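Local structure of type 3 secretion system chaperone YscE (Yersinia pestis, 1ZW0) at residues 20-25 with 50-55. The protein acts with YscG as a chaperone of the type III secretion system, preventing premature polymerization of the needle protein YscF in the cytoplasm. Numbering follows the deposited sequence.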
loop_
_atom_site.group_PDB
_atom_site.type_symbol
_atom_site.label_atom_id
_atom_site.label_comp_id
_atom_site.label_asym_id
_atom_site.label_seq_id
_atom_site.Cartn_x
_atom_site.Cartn_y
_atom_site.Cartn_z
ATOM N N GLN A 20 -3.876 -5.628 -5.559
ATOM C CA GLN A 20 -5.059 -5.800 -4.672
ATOM C C GLN A 20 -5.392 -4.480 -3.974
ATOM O O GLN A 20 -6.585 -4.124 -3.881
ATOM C CB GLN A 20 -4.776 -6.842 -3.640
ATOM C CG GLN A 20 -4.567 -8.273 -4.148
ATOM C CD GLN A 20 -4.131 -9.246 -3.043
ATOM O OE1 GLN A 20 -4.788 -9.338 -1.981
ATOM N NE2 GLN A 20 -3.053 -10.010 -3.280
ATOM N N LEU A 21 -4.376 -3.756 -3.478
ATOM C CA LEU A 21 -4.613 -2.448 -2.875
ATOM C C LEU A 21 -5.300 -1.461 -3.829
ATOM O O LEU A 21 -6.274 -0.767 -3.463
ATOM C CB LEU A 21 -3.315 -1.813 -2.350
ATOM C CG LEU A 21 -3.364 -0.528 -1.541
ATOM C CD1 LEU A 21 -4.484 -0.673 -0.448
ATOM C CD2 LEU A 21 -1.990 -0.201 -0.882
ATOM N N GLU A 22 -4.822 -1.403 -5.051
ATOM C CA GLU A 22 -5.386 -0.498 -6.037
ATOM C C GLU A 22 -6.839 -0.833 -6.297
ATOM O O GLU A 22 -7.683 0.064 -6.330
ATOM C CB GLU A 22 -4.560 -0.530 -7.341
ATOM C CG GLU A 22 -3.166 0.042 -7.248
ATOM C CD GLU A 22 -3.071 1.548 -7.249
ATOM O OE1 GLU A 22 -4.064 2.203 -6.889
ATOM O OE2 GLU A 22 -1.972 2.102 -7.629
ATOM N N MET A 23 -7.163 -2.121 -6.408
ATOM C CA MET A 23 -8.564 -2.535 -6.542
ATOM C C MET A 23 -9.430 -2.136 -5.344
ATOM O O MET A 23 -10.520 -1.654 -5.508
ATOM C CB MET A 23 -8.674 -4.057 -6.737
ATOM C CG MET A 23 -8.053 -4.534 -8.078
ATOM S SD MET A 23 -9.061 -3.919 -9.456
ATOM C CE MET A 23 -8.480 -2.194 -9.766
ATOM N N ALA A 24 -8.912 -2.300 -4.132
ATOM C CA ALA A 24 -9.657 -1.929 -2.944
ATOM C C ALA A 24 -9.859 -0.399 -2.826
ATOM O O ALA A 24 -10.887 0.115 -2.332
ATOM C CB ALA A 24 -8.884 -2.448 -1.694
ATOM N N LEU A 25 -8.857 0.343 -3.247
ATOM C CA LEU A 25 -8.988 1.808 -3.300
ATOM C C LEU A 25 -10.054 2.225 -4.334
ATOM O O LEU A 25 -10.814 3.135 -4.105
ATOM C CB LEU A 25 -7.646 2.463 -3.633
ATOM C CG LEU A 25 -6.684 2.440 -2.451
ATOM C CD1 LEU A 25 -5.290 2.865 -2.875
ATOM C CD2 LEU A 25 -7.126 3.401 -1.395
ATOM N N ALA A 50 -2.626 10.593 -1.386
ATOM C CA ALA A 50 -1.334 10.244 -0.730
ATOM C C ALA A 50 -1.070 8.763 -0.845
ATOM O O ALA A 50 0.061 8.322 -1.042
ATOM C CB ALA A 50 -1.296 10.713 0.705
ATOM N N LEU A 51 -2.123 7.956 -0.760
ATOM C CA LEU A 51 -1.948 6.534 -0.817
ATOM C C LEU A 51 -1.493 6.102 -2.191
ATOM O O LEU A 51 -0.620 5.257 -2.334
ATOM C CB LEU A 51 -3.294 5.838 -0.543
ATOM C CG LEU A 51 -3.602 5.437 0.949
ATOM C CD1 LEU A 51 -2.347 4.668 1.675
ATOM C CD2 LEU A 51 -4.326 6.538 1.921
ATOM N N GLU A 52 -2.118 6.686 -3.214
ATOM C CA GLU A 52 -1.747 6.291 -4.548
ATOM C C GLU A 52 -0.289 6.775 -4.802
ATOM O O GLU A 52 0.432 6.105 -5.461
ATOM C CB GLU A 52 -2.662 6.931 -5.556
ATOM C CG GLU A 52 -4.127 6.548 -5.432
ATOM C CD GLU A 52 -4.447 5.181 -5.934
ATOM O OE1 GLU A 52 -3.537 4.354 -6.251
ATOM O OE2 GLU A 52 -5.667 4.889 -5.952
ATOM N N SER A 53 0.073 7.925 -4.270
ATOM C CA SER A 53 1.490 8.397 -4.470
ATOM C C SER A 53 2.436 7.463 -3.735
ATOM O O SER A 53 3.529 7.148 -4.228
ATOM C CB SER A 53 1.626 9.769 -3.916
ATOM O OG SER A 53 0.790 10.677 -4.579
ATOM N N ALA A 54 2.024 6.938 -2.563
ATOM C CA ALA A 54 2.903 5.949 -1.883
ATOM C C ALA A 54 3.038 4.692 -2.667
ATOM O O ALA A 54 4.097 4.062 -2.805
ATOM C CB ALA A 54 2.442 5.728 -0.453
ATOM N N ILE A 55 1.961 4.265 -3.303
ATOM C CA ILE A 55 2.091 3.141 -4.162
ATOM C C ILE A 55 3.007 3.373 -5.353
ATOM O O ILE A 55 3.808 2.494 -5.698
ATOM C CB ILE A 55 0.652 2.639 -4.630
ATOM C CG1 ILE A 55 -0.149 2.125 -3.392
ATOM C CG2 ILE A 55 0.782 1.662 -5.779
ATOM C CD1 ILE A 55 -1.601 1.981 -3.835
HETATM O O HOH W 1 -0.378 4.563 -7.702
HETATM O O HOH W 2 -6.995 2.690 -7.212
#
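I55 reaches from helix 38-62 to L21, E22 and L25 of helix 2-32. Its side chain has two conformers, and the contacts given here hold for one of them. CB lies 4.0 Å from E22 OE2. CG2 comes closer to the same oxygen. CG1 turns to L21 and lies 3.9 Å from its CD2. With CG1 anti to the carbonyl carbon (chi1 -65°) and the chain then extended, CD1 ends between three side chains. It touches L21 CD2 at 3.7 Å and the carboxylate carbon CD of E22 at 3.7 Å, and it meets L25 CD1 tip to tip at 3.9 Å. L25 CD1 also packs on CB of L51.

At the margin of this apolar patch, E22 and E52 bring their carboxylates together, nearly coplanar. The very short approach of their OE1 atoms is doubtful in the model. Two waters link the helices here. Water 1 is hydrogen-bonded to E22 OE2 (2.9 Å) and to the backbone O of E52. Water 2 is hydrogen-bonded to E52 OE2 (2.9 Å) and to the backbone O of E22.

The contact lies near the centre of an antiparallel helical hairpin. The axes of segments 20-25 and 50-55 approach to 11.3 Å, with their N-to-C directions 164° apart. The second subunit packs its T18 on L21 and its V61 on L51.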